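Long-range contact in putative metal resistance protein (Proteus mirabilis, PDB 6C29), which probably acts as a protein-disulfide reductase at the membrane, its N-terminal periplasmic domain, the part in this structure, priming the disulfide isomerase ScsC: residues Arg19-Leu33 with Leu127-Tyr141. Residues are numbered along the deposited sequence; the frame is centred on the assembly and turned at random.
Sequences RATADKSSTGDVKIL and LDLNEPAPADFEWQY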
ATOM      1  N   ARG A  19      -9.199 -14.087   2.381  1.00  9.49           N
ATOM      2  CA  ARG A  19     -10.216 -14.198   3.415  1.00  9.64           C
ATOM      3  C   ARG A  19     -10.568 -12.818   3.899  1.00 11.17           C
ATOM      4  O   ARG A  19      -9.668 -12.037   4.156  1.00 10.47           O
ATOM      5  CB  ARG A  19      -9.708 -15.030   4.592  1.00 10.77           C
ATOM      6  CG  ARG A  19     -10.683 -15.076   5.797  1.00 14.90           C
ATOM      7  CD  ARG A  19     -10.149 -16.021   6.893  1.00 17.13           C
ATOM      8  NE  ARG A  19     -10.975 -16.064   8.107  1.00 21.24           N
ATOM      9  CZ  ARG A  19     -10.557 -15.743   9.337  1.00 26.39           C
ATOM     10  NH1 ARG A  19      -9.321 -15.295   9.559  1.00 29.15           N
ATOM     11  NH2 ARG A  19     -11.394 -15.872  10.365  1.00 23.74           N
ATOM     12  N   ALA A  20     -11.861 -12.526   4.046  1.00  9.89           N
ATOM     13  CA  ALA A  20     -12.304 -11.285   4.634  1.00 11.09           C
ATOM     14  C   ALA A  20     -13.153 -11.546   5.862  1.00 12.72           C
ATOM     15  O   ALA A  20     -13.970 -12.476   5.877  1.00 12.20           O
ATOM     16  CB  ALA A  20     -13.066 -10.460   3.642  1.00 12.92           C
ATOM     17  N   THR A  21     -12.939 -10.731   6.884  1.00 13.68           N
ATOM     18  CA  THR A  21     -13.716 -10.761   8.114  1.00 14.77           C
ATOM     19  C   THR A  21     -14.112  -9.334   8.455  1.00 15.02           C
ATOM     20  O   THR A  21     -13.478  -8.395   7.985  1.00 13.92           O
ATOM     21  CB  THR A  21     -12.935 -11.357   9.265  1.00 16.14           C
ATOM     22  OG1 THR A  21     -11.691 -10.660   9.416  1.00 16.92           O
ATOM     23  CG2 THR A  21     -12.694 -12.844   9.017  1.00 15.29           C
ATOM     24  N   ALA A  22     -15.172  -9.162   9.218  1.00 14.42           N
ATOM     25  CA  ALA A  22     -15.669  -7.827   9.456  1.00 14.84           C
ATOM     26  C   ALA A  22     -16.447  -7.692  10.739  1.00 16.01           C
ATOM     27  O   ALA A  22     -16.949  -8.666  11.276  1.00 17.16           O
ATOM     28  CB  ALA A  22     -16.541  -7.387   8.283  1.00 18.11           C
ATOM     29  N   ASP A  23     -16.516  -6.454  11.209  1.00 17.05           N
ATOM     30  CA  ASP A  23     -17.279  -6.082  12.395  1.00 20.20           C
ATOM     31  C   ASP A  23     -18.004  -4.779  12.113  1.00 22.14           C
ATOM     32  O   ASP A  23     -17.411  -3.844  11.601  1.00 22.53           O
ATOM     33  CB  ASP A  23     -16.341  -5.939  13.581  1.00 28.10           C
ATOM     34  CG  ASP A  23     -17.072  -5.790  14.895  1.00 42.26           C
ATOM     35  OD1 ASP A  23     -18.310  -5.939  14.911  1.00 45.38           O
ATOM     36  OD2 ASP A  23     -16.400  -5.526  15.911  1.00 51.02           O
ATOM     37  N   LYS A  24     -19.305  -4.731  12.411  1.00 23.52           N
ATOM     38  CA  LYS A  24     -20.064  -3.510  12.250  1.00 27.55           C
ATOM     39  C   LYS A  24     -20.411  -3.001  13.627  1.00 28.00           C
ATOM     40  O   LYS A  24     -20.951  -3.732  14.453  1.00 30.87           O
ATOM     41  CB  LYS A  24     -21.328  -3.718  11.396  1.00 31.02           C
ATOM     42  CG  LYS A  24     -22.081  -2.412  11.145  1.00 37.68           C
ATOM     43  CD  LYS A  24     -23.101  -2.493  10.004  1.00 42.89           C
ATOM     44  CE  LYS A  24     -24.481  -2.861  10.431  1.00 49.93           C
ATOM     45  NZ  LYS A  24     -25.416  -2.581   9.297  1.00 53.48           N
ATOM     46  N   SER A  25     -20.100  -1.735  13.858  1.00 31.21           N
ATOM     47  CA  SER A  25     -20.395  -1.096  15.132  1.00 41.45           C
ATOM     48  C   SER A  25     -21.841  -0.605  15.169  1.00 49.86           C
ATOM     49  O   SER A  25     -22.525  -0.559  14.142  1.00 45.37           O
ATOM     50  CB  SER A  25     -19.419   0.064  15.365  1.00 43.21           C
ATOM     51  OG  SER A  25     -19.736   1.170  14.527  1.00 46.81           O
ATOM     52  N   SER A  26     -22.306  -0.241  16.360  1.00 63.40           N
ATOM     53  CA  SER A  26     -23.669   0.253  16.531  1.00 76.55           C
ATOM     54  C   SER A  26     -23.934   1.507  15.695  1.00 80.00           C
ATOM     55  O   SER A  26     -25.077   1.791  15.338  1.00 83.66           O
ATOM     56  CB  SER A  26     -23.937   0.542  18.006  1.00 82.83           C
ATOM     57  OG  SER A  26     -23.015   1.493  18.509  1.00 86.06           O
ATOM     58  N   THR A  27     -22.877   2.252  15.388  1.00 76.17           N
ATOM     59  CA  THR A  27     -23.002   3.472  14.600  1.00 72.47           C
ATOM     60  C   THR A  27     -23.046   3.203  13.093  1.00 65.15           C
ATOM     61  O   THR A  27     -23.249   4.125  12.302  1.00 66.68           O
ATOM     62  CB  THR A  27     -21.841   4.428  14.894  1.00 74.98           C
ATOM     63  OG1 THR A  27     -20.597   3.759  14.659  1.00 75.01           O
ATOM     64  CG2 THR A  27     -21.896   4.894  16.339  1.00 77.34           C
ATOM     65  N   GLY A  28     -22.835   1.950  12.697  1.00 55.53           N
ATOM     66  CA  GLY A  28     -22.941   1.558  11.299  1.00 49.45           C
ATOM     67  C   GLY A  28     -21.625   1.590  10.536  1.00 44.56           C
ATOM     68  O   GLY A  28     -21.600   1.413   9.312  1.00 44.39           O
ATOM     69  N   ASP A  29     -20.540   1.838  11.264  1.00 37.70           N
ATOM     70  CA  ASP A  29     -19.182   1.810  10.715  1.00 36.78           C
ATOM     71  C   ASP A  29     -18.667   0.373  10.658  1.00 30.42           C
ATOM     72  O   ASP A  29     -18.815  -0.373  11.622  1.00 30.07           O
ATOM     73  CB  ASP A  29     -18.224   2.650  11.553  1.00 42.39           C
ATOM     74  CG  ASP A  29     -18.583   4.132  11.553  1.00 52.55           C
ATOM     75  OD1 ASP A  29     -19.350   4.570  10.660  1.00 52.80           O
ATOM     76  OD2 ASP A  29     -18.084   4.857  12.445  1.00 57.71           O
ATOM     77  N   VAL A  30     -18.065  -0.005   9.533  1.00 23.49           N
ATOM     78  CA  VAL A  30     -17.596  -1.363   9.347  1.00 20.07           C
ATOM     79  C   VAL A  30     -16.068  -1.384   9.277  1.00 17.50           C
ATOM     80  O   VAL A  30     -15.466  -0.589   8.569  1.00 20.88           O
ATOM     81  CB  VAL A  30     -18.185  -2.014   8.063  1.00 21.00           C
ATOM     82  CG1 VAL A  30     -17.837  -3.452   8.002  1.00 22.79           C
ATOM     83  CG2 VAL A  30     -19.701  -1.856   8.038  1.00 22.92           C
ATOM     84  N   LYS A  31     -15.471  -2.304  10.027  1.00 15.31           N
ATOM     85  CA  LYS A  31     -14.054  -2.624   9.923  1.00 13.27           C
ATOM     86  C   LYS A  31     -13.958  -3.970   9.220  1.00 12.88           C
ATOM     87  O   LYS A  31     -14.685  -4.909   9.570  1.00 13.61           O
ATOM     88  CB  LYS A  31     -13.409  -2.691  11.308  1.00 16.70           C
ATOM     89  CG  LYS A  31     -13.272  -1.336  11.962  1.00 20.94           C
ATOM     90  CD  LYS A  31     -12.858  -1.421  13.432  1.00 24.24           C
ATOM     91  CE  LYS A  31     -11.522  -2.079  13.669  1.00 25.02           C
ATOM     92  NZ  LYS A  31     -11.234  -2.003  15.124  1.00 26.32           N
ATOM     93  N   ILE A  32     -13.075  -4.042   8.226  1.00 13.27           N
ATOM     94  CA  ILE A  32     -12.859  -5.233   7.417  1.00 13.22           C
ATOM     95  C   ILE A  32     -11.367  -5.552   7.412  1.00 13.53           C
ATOM     96  O   ILE A  32     -10.536  -4.652   7.253  1.00 14.34           O
ATOM     97  CB  ILE A  32     -13.355  -4.997   5.993  1.00 14.81           C
ATOM     98  CG1 ILE A  32     -14.859  -4.731   6.012  1.00 17.97           C
ATOM     99  CG2 ILE A  32     -13.057  -6.164   5.102  1.00 18.42           C
ATOM    100  CD1 ILE A  32     -15.262  -3.839   4.918  1.00 27.46           C
ATOM    101  N   LEU A  33     -11.025  -6.823   7.563  1.00 12.80           N
ATOM    102  CA  LEU A  33      -9.673  -7.290   7.356  1.00 13.36           C
ATOM    103  C   LEU A  33      -9.656  -8.164   6.152  1.00 12.37           C
ATOM    104  O   LEU A  33     -10.376  -9.154   6.105  1.00 12.99           O
ATOM    105  CB  LEU A  33      -9.145  -8.091   8.546  1.00 15.17           C
ATOM    106  CG  LEU A  33      -8.715  -7.274   9.747  1.00 18.13           C
ATOM    107  CD1 LEU A  33      -8.422  -8.184  10.914  1.00 20.96           C
ATOM    108  CD2 LEU A  33      -7.459  -6.455   9.407  1.00 15.45           C
ATOM    109  N   LEU A 127     -20.250 -10.849   3.077  1.00 18.61           N
ATOM    110  CA  LEU A 127     -20.159 -10.713   4.543  1.00 18.86           C
ATOM    111  C   LEU A 127     -21.532 -10.460   5.149  1.00 20.62           C
ATOM    112  O   LEU A 127     -22.252  -9.554   4.730  1.00 19.54           O
ATOM    113  CB  LEU A 127     -19.215  -9.569   4.918  1.00 18.81           C
ATOM    114  CG  LEU A 127     -17.748  -9.735   4.500  1.00 22.16           C
ATOM    115  CD1 LEU A 127     -17.052  -8.389   4.415  1.00 23.94           C
ATOM    116  CD2 LEU A 127     -17.075 -10.627   5.499  1.00 25.80           C
ATOM    117  N   ASP A 128     -21.886 -11.271   6.153  1.00 21.64           N
ATOM    118  CA  ASP A 128     -23.135 -11.099   6.886  1.00 23.71           C
ATOM    119  C   ASP A 128     -22.837 -10.374   8.188  1.00 22.47           C
ATOM    120  O   ASP A 128     -22.330 -10.964   9.131  1.00 22.74           O
ATOM    121  CB  ASP A 128     -23.801 -12.454   7.136  1.00 31.18           C
ATOM    122  CG  ASP A 128     -25.169 -12.333   7.836  1.00 40.17           C
ATOM    123  OD1 ASP A 128     -25.560 -11.217   8.247  1.00 34.47           O
ATOM    124  OD2 ASP A 128     -25.855 -13.375   7.981  1.00 47.49           O
ATOM    125  N   LEU A 129     -23.131  -9.080   8.222  1.00 21.65           N
ATOM    126  CA  LEU A 129     -22.733  -8.250   9.347  1.00 20.74           C
ATOM    127  C   LEU A 129     -23.652  -8.413  10.566  1.00 22.45           C
ATOM    128  O   LEU A 129     -23.400  -7.814  11.612  1.00 26.92           O
ATOM    129  CB  LEU A 129     -22.687  -6.788   8.912  1.00 21.21           C
ATOM    130  CG  LEU A 129     -21.739  -6.472   7.752  1.00 22.64           C
ATOM    131  CD1 LEU A 129     -21.796  -5.016   7.333  1.00 23.26           C
ATOM    132  CD2 LEU A 129     -20.335  -6.821   8.142  1.00 24.51           C
ATOM    133  N   ASN A 130     -24.659  -9.276  10.460  1.00 21.88           N
ATOM    134  CA  ASN A 130     -25.484  -9.622  11.615  1.00 26.66           C
ATOM    135  C   ASN A 130     -24.858 -10.736  12.432  1.00 28.28           C
ATOM    136  O   ASN A 130     -25.329 -11.048  13.524  1.00 31.94           O
ATOM    137  CB  ASN A 130     -26.881 -10.063  11.175  1.00 34.84           C
ATOM    138  CG  ASN A 130     -27.794  -8.902  10.862  1.00 46.52           C
ATOM    139  OD1 ASN A 130     -27.650  -7.811  11.420  1.00 50.59           O
ATOM    140  ND2 ASN A 130     -28.752  -9.131   9.966  1.00 48.66           N
ATOM    141  N   GLU A 131     -23.841 -11.374  11.857  1.00 26.78           N
ATOM    142  CA  GLU A 131     -23.059 -12.374  12.557  1.00 31.25           C
ATOM    143  C   GLU A 131     -21.877 -11.679  13.247  1.00 31.18           C
ATOM    144  O   GLU A 131     -21.349 -10.680  12.746  1.00 27.69           O
ATOM    145  CB  GLU A 131     -22.572 -13.450  11.592  1.00 36.03           C
ATOM    146  CG  GLU A 131     -23.672 -14.196  10.842  1.00 48.47           C
ATOM    147  CD  GLU A 131     -24.484 -15.131  11.727  1.00 64.35           C
ATOM    148  OE1 GLU A 131     -24.170 -15.251  12.930  1.00 71.17           O
ATOM    149  OE2 GLU A 131     -25.437 -15.759  11.210  1.00 68.32           O
ATOM    150  N   PRO A 132     -21.471 -12.201  14.402  1.00 31.67           N
ATOM    151  CA  PRO A 132     -20.354 -11.621  15.144  1.00 32.81           C
ATOM    152  C   PRO A 132     -19.025 -11.797  14.423  1.00 30.57           C
ATOM    153  O   PRO A 132     -18.820 -12.788  13.720  1.00 26.53           O
ATOM    154  CB  PRO A 132     -20.368 -12.395  16.464  1.00 35.56           C
ATOM    155  CG  PRO A 132     -21.023 -13.698  16.130  1.00 34.52           C
ATOM    156  CD  PRO A 132     -22.044 -13.371  15.083  1.00 31.15           C
ATOM    157  N   ALA A 133     -18.167 -10.798  14.551  1.00 31.82           N
ATOM    158  CA  ALA A 133     -16.798 -10.914  14.083  1.00 32.74           C
ATOM    159  C   ALA A 133     -16.150 -12.103  14.783  1.00 28.39           C
ATOM    160  O   ALA A 133     -16.536 -12.453  15.897  1.00 28.15           O
ATOM    161  CB  ALA A 133     -16.021  -9.642  14.360  1.00 34.71           C
ATOM    162  N   PRO A 134     -15.160 -12.729  14.133  1.00 23.82           N
ATOM    163  CA  PRO A 134     -14.448 -13.809  14.825  1.00 23.64           C
ATOM    164  C   PRO A 134     -13.882 -13.349  16.166  1.00 24.60           C
ATOM    165  O   PRO A 134     -13.651 -12.158  16.384  1.00 23.36           O
ATOM    166  CB  PRO A 134     -13.315 -14.165  13.848  1.00 28.28           C
ATOM    167  CG  PRO A 134     -13.791 -13.691  12.518  1.00 29.54           C
ATOM    168  CD  PRO A 134     -14.616 -12.467  12.788  1.00 27.47           C
ATOM    169  N   ALA A 135     -13.630 -14.296  17.059  1.00 27.66           N
ATOM    170  CA  ALA A 135     -13.233 -13.977  18.431  1.00 29.07           C
ATOM    171  C   ALA A 135     -12.012 -13.053  18.528  1.00 28.58           C
ATOM    172  O   ALA A 135     -11.956 -12.149  19.369  1.00 30.25           O
ATOM    173  CB  ALA A 135     -12.955 -15.259  19.200  1.00 28.34           C
ATOM    174  N   ASP A 136     -11.021 -13.278  17.680  1.00 24.98           N
ATOM    175  CA  ASP A 136      -9.821 -12.473  17.804  1.00 24.56           C
ATOM    176  C   ASP A 136      -9.695 -11.415  16.726  1.00 23.57           C
ATOM    177  O   ASP A 136      -8.589 -11.030  16.354  1.00 20.72           O
ATOM    178  CB  ASP A 136      -8.613 -13.373  17.842  1.00 29.10           C
ATOM    179  CG  ASP A 136      -8.360 -14.082  16.553  1.00 35.25           C
ATOM    180  OD1 ASP A 136      -9.161 -13.987  15.600  1.00 33.87           O
ATOM    181  OD2 ASP A 136      -7.320 -14.760  16.522  1.00 39.58           O
ATOM    182  N   PHE A 137     -10.838 -10.921  16.265  1.00 21.85           N
ATOM    183  CA  PHE A 137     -10.848  -9.895  15.214  1.00 17.70           C
ATOM    184  C   PHE A 137     -10.115  -8.623  15.631  1.00 17.30           C
ATOM    185  O   PHE A 137      -9.334  -8.092  14.837  1.00 16.74           O
ATOM    186  CB  PHE A 137     -12.289  -9.573  14.813  1.00 17.68           C
ATOM    187  CG  PHE A 137     -12.397  -8.555  13.729  1.00 16.48           C
ATOM    188  CD1 PHE A 137     -12.264  -8.921  12.408  1.00 16.85           C
ATOM    189  CD2 PHE A 137     -12.665  -7.227  14.029  1.00 18.06           C
ATOM    190  CE1 PHE A 137     -12.372  -7.993  11.413  1.00 16.44           C
ATOM    191  CE2 PHE A 137     -12.791  -6.283  13.018  1.00 18.23           C
ATOM    192  CZ  PHE A 137     -12.643  -6.660  11.720  1.00 15.94           C
ATOM    193  N   GLU A 138     -10.364  -8.118  16.840  1.00 17.36           N
ATOM    194  CA  GLU A 138      -9.772  -6.847  17.293  1.00 18.63           C
ATOM    195  C   GLU A 138      -8.238  -6.987  17.377  1.00 17.03           C
ATOM    196  O   GLU A 138      -7.487  -6.101  16.931  1.00 16.95           O
ATOM    197  CB  GLU A 138     -10.377  -6.429  18.639  1.00 24.64           C
ATOM    198  CG  GLU A 138      -9.978  -5.042  19.129  1.00 34.70           C
ATOM    199  CD  GLU A 138     -10.564  -3.888  18.294  1.00 47.51           C
ATOM    200  OE1 GLU A 138     -11.402  -4.145  17.395  1.00 53.94           O
ATOM    201  OE2 GLU A 138     -10.187  -2.713  18.549  1.00 45.96           O
ATOM    202  N   TRP A 139      -7.768  -8.124  17.873  1.00 15.48           N
ATOM    203  CA  TRP A 139      -6.340  -8.400  17.892  1.00 13.63           C
ATOM    204  C   TRP A 139      -5.772  -8.473  16.485  1.00 14.38           C
ATOM    205  O   TRP A 139      -4.698  -7.893  16.224  1.00 13.24           O
ATOM    206  CB  TRP A 139      -6.058  -9.712  18.623  1.00 14.33           C
ATOM    207  CG  TRP A 139      -4.609 -10.119  18.636  1.00 16.10           C
ATOM    208  CD1 TRP A 139      -3.616  -9.662  19.473  1.00 16.85           C
ATOM    209  CD2 TRP A 139      -3.990 -11.087  17.771  1.00 14.59           C
ATOM    210  NE1 TRP A 139      -2.415 -10.285  19.162  1.00 14.66           N
ATOM    211  CE2 TRP A 139      -2.620 -11.157  18.127  1.00 14.25           C
ATOM    212  CE3 TRP A 139      -4.454 -11.890  16.732  1.00 16.71           C
ATOM    213  CZ2 TRP A 139      -1.720 -12.036  17.495  1.00 14.43           C
ATOM    214  CZ3 TRP A 139      -3.546 -12.751  16.096  1.00 17.31           C
ATOM    215  CH2 TRP A 139      -2.205 -12.812  16.488  1.00 16.12           C
ATOM    216  N   GLN A 140      -6.432  -9.213  15.593  1.00 13.77           N
ATOM    217  CA  GLN A 140      -5.974  -9.295  14.214  1.00 14.72           C
ATOM    218  C   GLN A 140      -5.947  -7.908  13.588  1.00 12.84           C
ATOM    219  O   GLN A 140      -4.997  -7.594  12.900  1.00 11.77           O
ATOM    220  CB  GLN A 140      -6.857 -10.233  13.359  1.00 16.58           C
ATOM    221  CG  GLN A 140      -6.708 -11.750  13.654  1.00 26.62           C
ATOM    222  CD  GLN A 140      -7.027 -12.596  12.411  1.00 37.92           C
ATOM    223  OE1 GLN A 140      -7.499 -12.077  11.385  1.00 42.50           O
ATOM    224  NE2 GLN A 140      -6.747 -13.890  12.489  1.00 41.80           N
ATOM    225  N   TYR A 141      -6.953  -7.083  13.864  1.00 13.44           N
ATOM    226  CA  TYR A 141      -7.018  -5.745  13.263  1.00 13.09           C
ATOM    227  C   TYR A 141      -5.855  -4.891  13.786  1.00 14.20           C
ATOM    228  O   TYR A 141      -5.209  -4.164  13.010  1.00 13.35           O
ATOM    229  CB  TYR A 141      -8.361  -5.055  13.576  1.00 13.80           C
ATOM    230  CG  TYR A 141      -8.719  -4.054  12.537  1.00 13.63           C
ATOM    231  CD1 TYR A 141      -8.212  -2.780  12.564  1.00 14.09           C
ATOM    232  CD2 TYR A 141      -9.579  -4.398  11.500  1.00 13.71           C
ATOM    233  CE1 TYR A 141      -8.527  -1.903  11.581  1.00 14.83           C
ATOM    234  CE2 TYR A 141      -9.895  -3.532  10.511  1.00 15.71           C
ATOM    235  CZ  TYR A 141      -9.386  -2.277  10.563  1.00 15.67           C
ATOM    236  OH  TYR A 141      -9.672  -1.340   9.586  1.00 17.21           O
TER
HETATM  237  O   HOH W   1     -10.025 -14.871  12.488  1.00 31.83           O
HETATM  238  O   HOH W   2     -10.263 -11.696  11.758  1.00 30.10           O
HETATM  239  O   HOH W   3     -19.662  -8.614  12.385  1.00 26.17           O
HETATM  240  O   HOH W   4     -21.009  -6.927  13.004  1.00 31.53           O
HETATM  241  O   HOH W   5      -8.946  -2.383  16.150  1.00 33.74           O
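Lys31 and Glu138 form the one direct polar bond between the two segments, a salt bridge in which NZ of Lys31 meets the syn side of OE1 of Glu138 at 3.1 Å, 27° out of the carboxylate plane; a water accepts from NZ and donates weakly to Glu138 OE2. A bend at chi3 (61°) lays the lysine chain across Tyr141, with CE 3.4 Å from the ring centroid in a CH-pi contact and NZ in cation-pi range. A long, flexible lysine can thus serve an aromatic face and a carboxylate together, while the tyrosine OH is held by Ile95 O.

Phe137 suits the centre of the helix–sheet interface: its edge meets OG1 of Thr21, 3.4 Å from CE1, and its CZ nears the Lys31 carbonyl, already paired with Asp23 N. Leu33 supplies apolar branches for Tyr141 and Gln140 CB.

Thr21 brings a hydroxyl that a water links to Gln140 OE1. Another water donates to Ala22 O and Glu131 O; a third accepts from Lys24 N and donates to Leu129 O. Arg19 is paired with Glu35 and Asp4, and its NH2 donates to a water that bonds weakly to Asp136 OD1.

Helix 137-145 lies on one face of the hairpin. On the opposite face, Leu127, ending edge strand 118-128, and Leu129 pack methyls against small Ala22, the sheet-against-sheet packing characteristic of an immunoglobulin-like sandwich: the first of ScsB's tandem immunoglobulin-fold domains, related to the N-terminal domain of DsbD.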